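Local structure of octenoyl-CoA reductase/carboxylase (Streptomyces sp., 4A0S) at residues L185-P188 with T192-E195; G171-Y176 with Y388-A393; G53-P58 with Q108-L113. The protein catalyses the reductive carboxylation of 2-octenoyl-CoA with NADP as redox cofactor, supplying an extender unit for polyketide biosynthesis. All coordinates share one frame; numbering follows the deposited sequence.

Contact 1 (L185-P188 with T192-E195)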
# COMPACT_ATOMS: atom_id res chain seq x y z
N LEU A 185 24.24 10.08 -8.44
CA LEU A 185 24.52 8.89 -7.66
C LEU A 185 25.96 8.48 -7.93
O LEU A 185 26.48 8.77 -9.00
CB LEU A 185 23.57 7.76 -8.05
CG LEU A 185 22.10 8.00 -7.70
CD1 LEU A 185 21.22 6.92 -8.34
CD2 LEU A 185 21.93 8.10 -6.16
N PRO A 186 26.58 7.80 -6.96
CA PRO A 186 27.92 7.30 -7.25
C PRO A 186 27.87 6.30 -8.39
O PRO A 186 27.02 5.39 -8.41
CB PRO A 186 28.35 6.62 -5.95
CG PRO A 186 27.12 6.40 -5.18
CD PRO A 186 26.14 7.47 -5.59
N LYS A 187 28.75 6.49 -9.35
CA LYS A 187 28.88 5.56 -10.45
C LYS A 187 29.28 4.20 -9.90
O LYS A 187 30.19 4.11 -9.07
CB LYS A 187 29.95 6.06 -11.41
CG LYS A 187 30.30 5.07 -12.50
CD LYS A 187 31.55 5.55 -13.20
CE LYS A 187 32.25 4.39 -13.92
NZ LYS A 187 32.88 3.43 -12.95
N PRO A 188 28.60 3.12 -10.35
CA PRO A 188 29.01 1.77 -10.00
C PRO A 188 30.47 1.60 -10.40
O PRO A 188 30.82 1.73 -11.57
CB PRO A 188 28.11 0.91 -10.88
CG PRO A 188 26.89 1.71 -11.02
CD PRO A 188 27.37 3.13 -11.16
N THR A 192 32.52 0.49 -16.76
CA THR A 192 33.15 1.48 -17.58
C THR A 192 32.20 2.67 -17.66
O THR A 192 31.02 2.56 -17.28
CB THR A 192 33.40 0.96 -19.00
OG1 THR A 192 32.14 0.73 -19.64
CG2 THR A 192 34.20 -0.33 -18.98
N TRP A 193 32.68 3.79 -18.16
CA TRP A 193 31.85 4.98 -18.29
C TRP A 193 30.60 4.71 -19.09
O TRP A 193 29.48 5.02 -18.65
CB TRP A 193 32.63 6.11 -18.92
CG TRP A 193 33.76 6.55 -18.12
CD1 TRP A 193 35.08 6.40 -18.43
CD2 TRP A 193 33.72 7.20 -16.84
NE1 TRP A 193 35.86 6.93 -17.44
CE2 TRP A 193 35.05 7.43 -16.45
CE3 TRP A 193 32.67 7.62 -15.99
CZ2 TRP A 193 35.37 8.07 -15.25
CZ3 TRP A 193 33.00 8.25 -14.80
CH2 TRP A 193 34.33 8.45 -14.43
N GLU A 194 30.80 4.13 -20.27
CA GLU A 194 29.70 3.87 -21.17
C GLU A 194 28.72 2.85 -20.57
O GLU A 194 27.50 2.98 -20.72
CB GLU A 194 30.21 3.44 -22.56
CG GLU A 194 31.10 2.20 -22.53
CD GLU A 194 32.57 2.50 -22.27
OE1 GLU A 194 32.91 3.55 -21.67
OE2 GLU A 194 33.39 1.65 -22.67
N GLU A 195 29.23 1.87 -19.85
CA GLU A 195 28.37 0.89 -19.18
C GLU A 195 27.50 1.55 -18.10
O GLU A 195 26.30 1.27 -17.98
CB GLU A 195 29.22 -0.17 -18.51
CG GLU A 195 29.76 -1.23 -19.45
CD GLU A 195 30.91 -1.98 -18.82
OE1 GLU A 195 31.17 -1.77 -17.63
OE2 GLU A 195 31.54 -2.79 -19.52
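Lys-187 lays the far half of its aliphatic chain over one face of the Trp-193 indole, the two side chains crossing at about a right angle. Lys-187 CD makes the nearest approach, 3.5 Å from CZ3 of Trp-193. Lys-187 CE stands 4.2 Å from the centroid of the Trp-193 six-membered ring and 26° off its normal, a CH-pi contact displaced toward the rim. The chain leaves the backbone with CG anti to N (chi1 172°), runs extended as far as CE and bends only at chi4 (-70°), which lifts the ammonium group farther above the ring. Lys-187 NZ is 5.3 Å from the Trp-193 six-membered ring centroid, so any cation-pi attraction is weak at most. What holds the ammonium is a set of carbonyls: Pro-188 O, 3.0 Å from Lys-187 NZ and met from above its carbonyl plane, with Leu-191 O and Gly-421 O. A methionine in place of Lys-187 would probably leave these carbonyls without their shared donor and the connecting loop free to shift. Thr-192 contributes its backbone O, 4.0 Å from Lys-187 CE, while its side chain faces the helix. There Glu-195 N donates to Thr-192 OG1 (3.1 Å), and Thr-192 N returns a bond to Glu-195 OE1 (2.8 Å). This reciprocal pair is a capping box, which starts helix 193-197 directly after the turn from strand 184-186.

Contact 2 (G171-Y176 with Y388-A393)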
# COMPACT_ATOMS: atom_id res chain seq x y z
N GLY A 171 21.84 18.84 -21.01
CA GLY A 171 21.82 17.41 -20.93
C GLY A 171 23.19 16.76 -21.08
O GLY A 171 24.21 17.43 -21.27
N GLY A 172 23.18 15.43 -21.02
CA GLY A 172 24.40 14.66 -20.93
C GLY A 172 25.06 14.26 -22.23
O GLY A 172 26.14 13.69 -22.20
N LEU A 173 24.43 14.53 -23.37
CA LEU A 173 25.08 14.22 -24.64
C LEU A 173 26.00 15.37 -25.05
O LEU A 173 25.78 16.08 -26.04
CB LEU A 173 24.07 13.87 -25.71
CG LEU A 173 23.50 12.46 -25.53
CD1 LEU A 173 22.20 12.33 -26.26
CD2 LEU A 173 24.48 11.42 -26.02
N ALA A 174 27.04 15.55 -24.26
CA ALA A 174 27.91 16.70 -24.36
C ALA A 174 29.09 16.36 -23.50
O ALA A 174 29.08 15.36 -22.80
CB ALA A 174 27.21 17.94 -23.81
N GLU A 175 30.10 17.22 -23.52
CA GLU A 175 31.29 16.99 -22.73
C GLU A 175 31.03 17.38 -21.28
O GLU A 175 31.69 16.89 -20.39
CB GLU A 175 32.46 17.75 -23.31
CG GLU A 175 32.88 17.22 -24.69
CD GLU A 175 34.33 17.52 -25.02
OE1 GLU A 175 34.81 18.62 -24.69
OE2 GLU A 175 35.00 16.64 -25.59
N TYR A 176 30.05 18.25 -21.07
CA TYR A 176 29.65 18.61 -19.72
C TYR A 176 28.17 18.57 -19.64
O TYR A 176 27.48 18.78 -20.63
CB TYR A 176 30.12 20.02 -19.34
CG TYR A 176 31.61 20.13 -19.28
CD1 TYR A 176 32.32 20.48 -20.42
CD2 TYR A 176 32.31 19.89 -18.10
CE1 TYR A 176 33.68 20.58 -20.41
CE2 TYR A 176 33.70 19.97 -18.08
CZ TYR A 176 34.37 20.33 -19.25
OH TYR A 176 35.74 20.43 -19.31
N TYR A 388 29.01 4.65 -29.37
CA TYR A 388 29.38 5.58 -30.41
C TYR A 388 30.10 6.72 -29.75
O TYR A 388 29.76 7.09 -28.62
CB TYR A 388 28.14 6.14 -31.09
CG TYR A 388 27.46 5.16 -31.99
CD1 TYR A 388 26.63 4.17 -31.46
CD2 TYR A 388 27.67 5.20 -33.37
CE1 TYR A 388 26.02 3.24 -32.29
CE2 TYR A 388 27.06 4.29 -34.20
CZ TYR A 388 26.24 3.32 -33.66
OH TYR A 388 25.63 2.42 -34.49
N PRO A 389 31.09 7.30 -30.44
CA PRO A 389 31.63 8.54 -29.93
C PRO A 389 30.59 9.64 -30.06
O PRO A 389 29.64 9.53 -30.88
CB PRO A 389 32.78 8.84 -30.89
CG PRO A 389 32.36 8.20 -32.17
CD PRO A 389 31.69 6.93 -31.74
N LEU A 390 30.75 10.68 -29.25
CA LEU A 390 29.89 11.84 -29.37
C LEU A 390 29.83 12.33 -30.82
O LEU A 390 28.76 12.71 -31.29
CB LEU A 390 30.35 12.96 -28.41
CG LEU A 390 29.33 14.10 -28.29
CD1 LEU A 390 27.92 13.61 -27.91
CD2 LEU A 390 29.83 15.13 -27.33
N ALA A 391 30.97 12.31 -31.51
CA ALA A 391 31.06 12.67 -32.93
C ALA A 391 29.96 12.01 -33.75
O ALA A 391 29.44 12.60 -34.71
CB ALA A 391 32.42 12.26 -33.49
N GLU A 392 29.60 10.80 -33.36
CA GLU A 392 28.62 10.03 -34.10
C GLU A 392 27.32 9.85 -33.33
O GLU A 392 26.59 8.91 -33.60
CB GLU A 392 29.20 8.67 -34.46
CG GLU A 392 30.45 8.76 -35.32
CD GLU A 392 31.19 7.43 -35.41
OE1 GLU A 392 30.51 6.39 -35.47
OE2 GLU A 392 32.44 7.44 -35.39
N ALA A 393 27.05 10.74 -32.38
CA ALA A 393 25.84 10.63 -31.56
C ALA A 393 24.57 10.74 -32.38
O ALA A 393 23.56 10.10 -32.07
CB ALA A 393 25.85 11.68 -30.45
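Leu-390 pushes its forked end against the backbone at Leu-173 and Ala-174, and this one side chain supplies one side of every close approach. Against main-chain atoms, CD1 of Leu-390 lies 3.8 Å from Leu-173 O, and the other methyl, CD2, lies 3.9 Å from Ala-174 CA, so the two branches rest on successive residues. CD2 of Leu-390 lies 4.4 Å from Glu-175 N. With CG anti to the backbone N (chi1 -169°), the side chain extends across the gap between the CA atoms of Leu-173 and Leu-390, 7.2 Å apart. Between side chains the packing is looser: CB of Leu-173 and CD1 of Leu-390 are separated by 4.4 Å. Val-411 of strand 408-412 touches both leucines and Ala-393, joining the two segments on a common apolar surface.

Hydrogen bonding is internal to each partner. Leu-173 is the centre of an inverse gamma turn, closed by a weak bond from Ala-174 N to Gly-172 O. In the other segment, Glu-392 N bonds to Pro-389 O and Ala-393 N to Leu-390 O, within the 3-10 segment and the start of helix 393-401. Leu-173 and Glu-175 are further tied by backbone bonds to Leu-28 and Leu-26 of strand 24-31. The contact thus packs the loop before strand 176-180 against the end of strand 384-389, with the Leu-173 side chain about 12 Å from both bound NADP and octanoyl-CoA. Since the segments meet through the Leu-390 methyls and no polar pair joins them, the contact depends on close fit and burial, with little directional constraint of its own.

Contact 3 (G53-P58 with Q108-L113)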
# COMPACT_ATOMS: atom_id res chain seq x y z
N GLY A 53 28.25 20.89 -31.73
CA GLY A 53 29.09 22.07 -31.71
C GLY A 53 29.14 22.67 -30.33
O GLY A 53 28.44 22.20 -29.39
N GLU A 54 29.97 23.69 -30.20
CA GLU A 54 30.17 24.40 -28.95
C GLU A 54 28.91 25.15 -28.55
O GLU A 54 28.26 25.80 -29.37
CB GLU A 54 31.35 25.37 -29.05
CG GLU A 54 32.72 24.72 -29.30
CD GLU A 54 33.16 23.81 -28.17
OE1 GLU A 54 33.29 24.29 -27.02
OE2 GLU A 54 33.39 22.60 -28.42
N VAL A 55 28.55 25.03 -27.29
CA VAL A 55 27.46 25.80 -26.74
C VAL A 55 27.99 26.51 -25.51
O VAL A 55 28.94 26.05 -24.89
CB VAL A 55 26.23 24.90 -26.37
CG1 VAL A 55 25.63 24.24 -27.60
CG2 VAL A 55 26.63 23.87 -25.34
N PRO A 56 27.37 27.64 -25.14
CA PRO A 56 27.85 28.37 -23.97
C PRO A 56 27.73 27.53 -22.71
O PRO A 56 26.71 26.88 -22.49
CB PRO A 56 26.89 29.55 -23.89
CG PRO A 56 26.49 29.78 -25.32
CD PRO A 56 26.33 28.40 -25.87
N MET A 57 28.79 27.54 -21.90
CA MET A 57 28.72 26.98 -20.55
C MET A 57 27.79 27.84 -19.69
O MET A 57 28.07 29.03 -19.51
CB MET A 57 30.11 26.98 -19.93
CG MET A 57 30.15 26.49 -18.50
SD MET A 57 29.67 24.75 -18.37
CE MET A 57 31.10 23.93 -19.03
N PRO A 58 26.71 27.26 -19.13
CA PRO A 58 25.86 28.09 -18.28
C PRO A 58 26.46 28.29 -16.90
O PRO A 58 27.40 27.58 -16.52
CB PRO A 58 24.58 27.26 -18.15
CG PRO A 58 25.06 25.86 -18.21
CD PRO A 58 26.19 25.88 -19.22
N GLN A 108 17.16 28.59 -24.16
CA GLN A 108 18.27 28.89 -25.03
C GLN A 108 17.87 28.54 -26.46
O GLN A 108 16.98 27.69 -26.65
CB GLN A 108 19.49 28.06 -24.61
CG GLN A 108 20.06 28.41 -23.23
CD GLN A 108 20.44 29.87 -23.10
OE1 GLN A 108 20.72 30.55 -24.09
NE2 GLN A 108 20.43 30.38 -21.86
N PRO A 109 18.51 29.18 -27.47
CA PRO A 109 18.26 28.85 -28.87
C PRO A 109 18.82 27.48 -29.26
O PRO A 109 18.63 27.02 -30.40
CB PRO A 109 19.00 29.96 -29.65
CG PRO A 109 19.62 30.86 -28.65
CD PRO A 109 19.57 30.19 -27.31
N TYR A 110 19.50 26.84 -28.32
CA TYR A 110 20.04 25.50 -28.49
C TYR A 110 19.49 24.66 -27.35
O TYR A 110 19.17 25.19 -26.27
CB TYR A 110 21.57 25.52 -28.43
CG TYR A 110 22.12 26.10 -27.15
CD1 TYR A 110 22.30 27.48 -27.01
CD2 TYR A 110 22.46 25.27 -26.08
CE1 TYR A 110 22.81 28.02 -25.80
CE2 TYR A 110 22.97 25.80 -24.89
CZ TYR A 110 23.13 27.16 -24.76
OH TYR A 110 23.64 27.66 -23.58
N HIS A 111 19.36 23.37 -27.59
CA HIS A 111 18.98 22.47 -26.54
C HIS A 111 19.96 21.31 -26.49
O HIS A 111 20.01 20.50 -27.41
CB HIS A 111 17.58 21.95 -26.74
CG HIS A 111 17.12 21.07 -25.62
ND1 HIS A 111 15.94 20.37 -25.66
CD2 HIS A 111 17.68 20.80 -24.41
CE1 HIS A 111 15.79 19.71 -24.53
NE2 HIS A 111 16.83 19.95 -23.76
N VAL A 112 20.72 21.25 -25.40
CA VAL A 112 21.64 20.15 -25.18
C VAL A 112 20.90 18.95 -24.59
O VAL A 112 20.44 18.98 -23.46
CB VAL A 112 22.82 20.55 -24.31
CG1 VAL A 112 23.82 19.38 -24.20
CG2 VAL A 112 23.49 21.82 -24.90
N LEU A 113 20.82 17.91 -25.41
CA LEU A 113 20.06 16.69 -25.11
C LEU A 113 20.87 15.73 -24.27
O LEU A 113 22.03 15.98 -23.99
CB LEU A 113 19.68 16.00 -26.41
CG LEU A 113 18.99 16.88 -27.45
CD1 LEU A 113 18.54 15.99 -28.57
CD2 LEU A 113 17.77 17.65 -26.86
O HOH W 1 25.33 24.89 -22.60
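Val-55, just beyond the corner the chain turns at Gly-53, sits over one face of the Tyr-110 ring. CB of Val-55 is 4.0 Å from the Tyr-110 ring centroid and 25° off the normal, a CH-pi contact, and CG1 of Val-55 reaches 3.7 Å from CD2 of Tyr-110. The second branch serves another residue: CG2 of Val-55 meets CG2 of Val-112 at 3.8 Å. The two branches of Val-55 thus serve alternate residues of strand 110-112, Tyr-110 and Val-112, which both point toward this segment.

Pro-56 follows, exposed, and moves along the ring toward the hydroxyl. CD of Pro-56 is 3.5 Å from CE1 of Tyr-110 in an oblique approach, and Pro-56 O lies 3.3 Å from Tyr-110 OH. The tyrosine reaches both residues because its CG is placed between backbone N and carbonyl carbon (chi1 57°). On the opposite face, CB of Gln-108 stands 3.5 Å above the Tyr-110 ring plane, so the aromatic is clasped between Val-55 and its own chain. Met-57 then turns its side chain from Tyr-110 to Tyr-25 and Tyr-176, and Pro-58 packs on Phe-170 and Val-178.

The short strands 54-56 and 110-112 run nearly perpendicular, at 101°, with axes 8.9 Å apart, and each pairs with the long strand 24-31 instead of with the other: backbone hydrogen bonds join Val-55 to Tyr-25 and His-111 to Leu-30. Behind strand 110-112, His-111 faces the opposite way, onto Phe-90 and Leu-93 of helix 89-97.

Overall arrangement
From the N terminus, contact 3 closes first, bringing 108-113 back to 53-58 across some fifty residues. The chain then enters 171-176, the opening of contact 2, whose partner 388-393 lies more than two hundred residues later. Contact 1, with three residues between its segments, is nested inside that long loop, which also contains the parallel six-stranded sheet of the nucleotide-binding part. Contacts 2 and 3 adjoin, with probable hydrogen bonds from Gly-171 N to Val-112 O and from Leu-173 N to Leu-113 O. Contacts 1 and 2 reach the same mixed sheet without touching, about 7 Å apart at nearest atoms, while contact 3 belongs to the antiparallel sheet built on strand 24-31.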